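Local coordinates for Slr1438 protein (Synechocystis sp., PDB 3K25) that is of unknown function but, as an aldose 1-epimerase-like protein, may bind carbohydrate and act as an isomerase, at residues K172-Y184 with C192-P204. Sequence-based numbering, arbitrary orientation.
Sequences KLGITLAIPANDY and CHGYDGQLNLTSP. With PO4 (phosphate ion), chain C.
Tyr195 N donates to Asn182 O over 2.8 Å, with 160° at the hydrogen, a backbone bond just beyond the hairpin formed by 183-186 and 192-194. Within the hairpin, Tyr184 and His193 make an antiparallel hydrogen-bonded pair: Tyr184 N reaches His193 O at 3.0 Å, and His193 N returns a more bent bond to Tyr184 O. Their side chains share one face of the sheet. Because Tyr184 CG stands between its backbone N and carbonyl carbon (chi1 65°), the ring lies across His193, whose CB sits over one ring face, 3.8 Å from the centroid, as a CH-pi contact. Tyr195 CB meets the same ring at its edge. With the ring of Tyr184 cut back to an alanine, His193 CB is likely to lose the face it rests on, leaving a gap beside Tyr195 CB. His193 ND1 and Gly194 N both donate to O3 of a phosphate ion that was probably picked up from the crystallisation medium.

The buried Tyr195 ring packs against 177-181, with Ala181 O in plane at its edge and CE2 3.3 Å from Ile179 O; it crosses the Ile179 side chain at about a right angle. Gly197 N lies over the centre of one face of the Tyr195 ring, which the Phe210 ring meets edge-to-face. Farther on, Leu201 CD1 meets Leu177 CD1 tip to tip at 4.1 Å and also touches Ile175 CG2. The extended Lys172 chain runs past Leu201 O, which its CD approaches, and its NZ hydrogen-bonds Thr244 OG1 and Lys248 O. The contact thus ties a beta hairpin and its following loop to edge strand 176-178, in the antiparallel beta-sandwich fold of the galactose mutarotase clan.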
loop_
_atom_site.group_PDB
_atom_site.type_symbol
_atom_site.label_atom_id
_atom_site.label_comp_id
_atom_site.label_asym_id
_atom_site.label_seq_id
_atom_site.Cartn_x
_atom_site.Cartn_y
_atom_site.Cartn_z
ATOM N N LYS A 172 -18.156 9.194 -6.853
ATOM C CA LYS A 172 -16.998 9.256 -7.739
ATOM C C LYS A 172 -17.078 10.298 -8.856
ATOM O O LYS A 172 -16.055 10.836 -9.291
ATOM C CB LYS A 172 -16.751 7.876 -8.345
ATOM C CG LYS A 172 -16.532 6.781 -7.302
ATOM C CD LYS A 172 -16.323 5.427 -7.967
ATOM C CE LYS A 172 -16.131 4.316 -6.946
ATOM N NZ LYS A 172 -15.994 2.990 -7.622
ATOM N N LEU A 173 -18.290 10.586 -9.315
ATOM C CA LEU A 173 -18.489 11.549 -10.391
ATOM C C LEU A 173 -17.868 12.916 -10.104
ATOM O O LEU A 173 -17.200 13.487 -10.960
ATOM C CB LEU A 173 -19.986 11.712 -10.667
ATOM C CG LEU A 173 -20.343 12.450 -11.957
ATOM C CD1 LEU A 173 -19.759 11.699 -13.145
ATOM C CD2 LEU A 173 -21.849 12.561 -12.085
ATOM N N GLY A 174 -18.082 13.436 -8.902
ATOM C CA GLY A 174 -17.542 14.742 -8.568
ATOM C C GLY A 174 -16.062 14.782 -8.232
ATOM O O GLY A 174 -15.511 15.849 -7.941
ATOM N N ILE A 175 -15.412 13.626 -8.284
ATOM C CA ILE A 175 -13.992 13.532 -7.959
ATOM C C ILE A 175 -13.080 14.325 -8.897
ATOM O O ILE A 175 -13.090 14.132 -10.114
ATOM C CB ILE A 175 -13.514 12.050 -7.953
ATOM C CG1 ILE A 175 -14.276 11.260 -6.891
ATOM C CG2 ILE A 175 -12.017 11.975 -7.663
ATOM C CD1 ILE A 175 -14.085 11.785 -5.470
ATOM N N THR A 176 -12.292 15.218 -8.307
ATOM C CA THR A 176 -11.328 16.024 -9.048
ATOM C C THR A 176 -9.980 15.305 -8.913
ATOM O O THR A 176 -9.547 15.014 -7.796
ATOM C CB THR A 176 -11.204 17.440 -8.439
ATOM O OG1 THR A 176 -12.420 18.165 -8.655
ATOM C CG2 THR A 176 -10.046 18.197 -9.062
ATOM N N LEU A 177 -9.331 15.004 -10.037
ATOM C CA LEU A 177 -8.038 14.316 -10.009
ATOM C C LEU A 177 -6.841 15.220 -10.304
ATOM O O LEU A 177 -6.972 16.294 -10.888
ATOM C CB LEU A 177 -8.027 13.136 -10.988
ATOM C CG LEU A 177 -8.704 11.851 -10.504
ATOM C CD1 LEU A 177 -8.430 10.713 -11.491
ATOM C CD2 LEU A 177 -8.169 11.492 -9.121
ATOM N N ALA A 178 -5.664 14.761 -9.896
ATOM C CA ALA A 178 -4.438 15.508 -10.094
ATOM C C ALA A 178 -3.267 14.540 -10.085
ATOM O O ALA A 178 -2.524 14.438 -9.104
ATOM C CB ALA A 178 -4.275 16.552 -8.996
ATOM N N ILE A 179 -3.125 13.823 -11.192
ATOM C CA ILE A 179 -2.055 12.858 -11.375
ATOM C C ILE A 179 -1.038 13.491 -12.330
ATOM O O ILE A 179 -1.396 13.930 -13.417
ATOM C CB ILE A 179 -2.622 11.576 -11.978
ATOM C CG1 ILE A 179 -3.794 11.096 -11.109
ATOM C CG2 ILE A 179 -1.527 10.527 -12.103
ATOM C CD1 ILE A 179 -4.627 9.975 -11.726
ATOM N N PRO A 180 0.244 13.549 -11.928
ATOM C CA PRO A 180 1.339 14.131 -12.718
ATOM C C PRO A 180 1.910 13.242 -13.813
ATOM O O PRO A 180 3.068 12.827 -13.761
ATOM C CB PRO A 180 2.373 14.467 -11.658
ATOM C CG PRO A 180 2.234 13.291 -10.723
ATOM C CD PRO A 180 0.728 13.095 -10.610
ATOM N N ALA A 181 1.086 12.966 -14.812
ATOM C CA ALA A 181 1.477 12.143 -15.947
ATOM C C ALA A 181 0.775 12.639 -17.202
ATOM O O ALA A 181 -0.070 13.525 -17.145
ATOM C CB ALA A 181 1.105 10.695 -15.693
ATOM N N ASN A 182 1.118 12.052 -18.340
ATOM C CA ASN A 182 0.507 12.437 -19.598
ATOM C C ASN A 182 -0.109 11.222 -20.262
ATOM O O ASN A 182 -0.876 11.343 -21.212
ATOM C CB ASN A 182 1.553 13.069 -20.520
ATOM C CG ASN A 182 2.011 14.438 -20.033
ATOM O OD1 ASN A 182 1.193 15.297 -19.703
ATOM N ND2 ASN A 182 3.321 14.649 -19.999
ATOM N N ASP A 183 0.232 10.047 -19.743
ATOM C CA ASP A 183 -0.268 8.787 -20.278
ATOM C C ASP A 183 -0.376 7.755 -19.171
ATOM O O ASP A 183 0.281 7.873 -18.144
ATOM C CB ASP A 183 0.689 8.247 -21.338
ATOM C CG ASP A 183 0.804 9.153 -22.539
ATOM O OD1 ASP A 183 -0.225 9.350 -23.223
ATOM O OD2 ASP A 183 1.919 9.661 -22.798
ATOM N N TYR A 184 -1.208 6.744 -19.383
ATOM C CA TYR A 184 -1.341 5.680 -18.402
ATOM C C TYR A 184 -1.422 4.328 -19.099
ATOM O O TYR A 184 -1.482 4.249 -20.324
ATOM C CB TYR A 184 -2.563 5.895 -17.497
ATOM C CG TYR A 184 -3.913 5.834 -18.175
ATOM C CD1 TYR A 184 -4.562 6.995 -18.590
ATOM C CD2 TYR A 184 -4.565 4.616 -18.360
ATOM C CE1 TYR A 184 -5.834 6.942 -19.166
ATOM C CE2 TYR A 184 -5.834 4.553 -18.936
ATOM C CZ TYR A 184 -6.464 5.718 -19.334
ATOM O OH TYR A 184 -7.721 5.658 -19.891
ATOM N N CYS A 192 -2.001 1.448 -23.902
ATOM C CA CYS A 192 -1.757 2.758 -23.320
ATOM C C CYS A 192 -2.869 3.716 -23.694
ATOM O O CYS A 192 -3.705 3.405 -24.536
ATOM C CB CYS A 192 -0.418 3.312 -23.789
ATOM S SG CYS A 192 0.992 2.546 -22.960
ATOM N N HIS A 193 -2.873 4.882 -23.059
ATOM C CA HIS A 193 -3.894 5.894 -23.302
ATOM C C HIS A 193 -3.415 7.261 -22.845
ATOM O O HIS A 193 -2.688 7.379 -21.857
ATOM C CB HIS A 193 -5.176 5.557 -22.538
ATOM C CG HIS A 193 -5.874 4.337 -23.036
ATOM N ND1 HIS A 193 -6.504 4.288 -24.261
ATOM C CD2 HIS A 193 -6.025 3.109 -22.486
ATOM C CE1 HIS A 193 -7.013 3.082 -24.443
ATOM N NE2 HIS A 193 -6.736 2.348 -23.381
ATOM N N GLY A 194 -3.840 8.295 -23.559
ATOM C CA GLY A 194 -3.444 9.634 -23.189
ATOM C C GLY A 194 -4.222 10.069 -21.967
ATOM O O GLY A 194 -5.372 9.670 -21.771
ATOM N N TYR A 195 -3.594 10.889 -21.136
ATOM C CA TYR A 195 -4.230 11.381 -19.926
ATOM C C TYR A 195 -4.295 12.901 -20.005
ATOM O O TYR A 195 -3.270 13.565 -20.112
ATOM C CB TYR A 195 -3.426 10.929 -18.699
ATOM C CG TYR A 195 -3.983 11.407 -17.381
ATOM C CD1 TYR A 195 -5.247 11.013 -16.948
ATOM C CD2 TYR A 195 -3.248 12.276 -16.579
ATOM C CE1 TYR A 195 -5.771 11.474 -15.751
ATOM C CE2 TYR A 195 -3.759 12.745 -15.371
ATOM C CZ TYR A 195 -5.022 12.343 -14.966
ATOM O OH TYR A 195 -5.520 12.829 -13.780
ATOM N N ASP A 196 -5.507 13.441 -19.952
ATOM C CA ASP A 196 -5.708 14.883 -20.048
ATOM C C ASP A 196 -5.797 15.589 -18.706
ATOM O O ASP A 196 -5.696 16.811 -18.632
ATOM C CB ASP A 196 -6.973 15.179 -20.857
ATOM C CG ASP A 196 -8.220 14.597 -20.221
ATOM O OD1 ASP A 196 -9.302 14.724 -20.827
ATOM O OD2 ASP A 196 -8.121 14.014 -19.120
ATOM N N GLY A 197 -5.993 14.825 -17.642
ATOM C CA GLY A 197 -6.092 15.436 -16.332
ATOM C C GLY A 197 -7.420 15.138 -15.669
ATOM O O GLY A 197 -7.774 15.746 -14.655
ATOM N N GLN A 198 -8.158 14.200 -16.252
ATOM C CA GLN A 198 -9.450 13.800 -15.716
ATOM C C GLN A 198 -9.806 12.412 -16.221
ATOM O O GLN A 198 -9.137 11.879 -17.109
ATOM C CB GLN A 198 -10.522 14.809 -16.119
ATOM C CG GLN A 198 -10.789 14.888 -17.600
ATOM C CD GLN A 198 -11.650 16.081 -17.948
ATOM O OE1 GLN A 198 -12.197 16.171 -19.048
ATOM N NE2 GLN A 198 -11.768 17.014 -17.009
ATOM N N LEU A 199 -10.853 11.823 -15.656
ATOM C CA LEU A 199 -11.254 10.485 -16.055
ATOM C C LEU A 199 -12.577 10.120 -15.407
ATOM O O LEU A 199 -12.938 10.682 -14.372
ATOM C CB LEU A 199 -10.185 9.482 -15.621
ATOM C CG LEU A 199 -9.815 8.383 -16.613
ATOM C CD1 LEU A 199 -8.808 7.447 -15.955
ATOM C CD2 LEU A 199 -11.066 7.625 -17.061
ATOM N N ASN A 200 -13.297 9.179 -16.015
ATOM C CA ASN A 200 -14.579 8.733 -15.474
ATOM C C ASN A 200 -14.354 7.611 -14.465
ATOM O O ASN A 200 -14.220 6.440 -14.840
ATOM C CB ASN A 200 -15.504 8.240 -16.592
ATOM C CG ASN A 200 -16.865 7.804 -16.070
ATOM O OD1 ASN A 200 -17.565 8.573 -15.409
ATOM N ND2 ASN A 200 -17.244 6.565 -16.362
ATOM N N LEU A 201 -14.310 7.982 -13.188
ATOM C CA LEU A 201 -14.099 7.028 -12.105
ATOM C C LEU A 201 -15.382 6.266 -11.804
ATOM O O LEU A 201 -15.438 5.452 -10.883
ATOM C CB LEU A 201 -13.604 7.762 -10.857
ATOM C CG LEU A 201 -12.265 8.492 -11.041
ATOM C CD1 LEU A 201 -12.003 9.412 -9.865
ATOM C CD2 LEU A 201 -11.146 7.475 -11.194
ATOM N N THR A 202 -16.413 6.535 -12.596
ATOM C CA THR A 202 -17.695 5.867 -12.444
ATOM C C THR A 202 -17.710 4.624 -13.342
ATOM O O THR A 202 -18.594 3.772 -13.234
ATOM C CB THR A 202 -18.869 6.823 -12.826
ATOM O OG1 THR A 202 -18.972 7.876 -11.853
ATOM C CG2 THR A 202 -20.188 6.069 -12.886
ATOM N N SER A 203 -16.717 4.524 -14.223
ATOM C CA SER A 203 -16.603 3.387 -15.135
ATOM C C SER A 203 -16.660 2.067 -14.372
ATOM O O SER A 203 -16.365 2.023 -13.182
ATOM C CB SER A 203 -15.287 3.464 -15.914
ATOM O OG SER A 203 -14.983 2.213 -16.511
ATOM N N PRO A 204 -17.035 0.970 -15.053
ATOM C CA PRO A 204 -17.123 -0.344 -14.411
ATOM C C PRO A 204 -15.849 -0.734 -13.670
ATOM O O PRO A 204 -15.906 -1.298 -12.577
ATOM C CB PRO A 204 -17.420 -1.272 -15.582
ATOM C CG PRO A 204 -18.245 -0.411 -16.470
ATOM C CD PRO A 204 -17.472 0.887 -16.457
HETATM P P PO4 C . -5.956 7.478 -26.526
HETATM O O1 PO4 C . -6.391 8.857 -26.870
HETATM O O2 PO4 C . -4.532 7.300 -26.914
HETATM O O3 PO4 C . -6.104 7.264 -25.064
HETATM O O4 PO4 C . -6.799 6.494 -27.255
#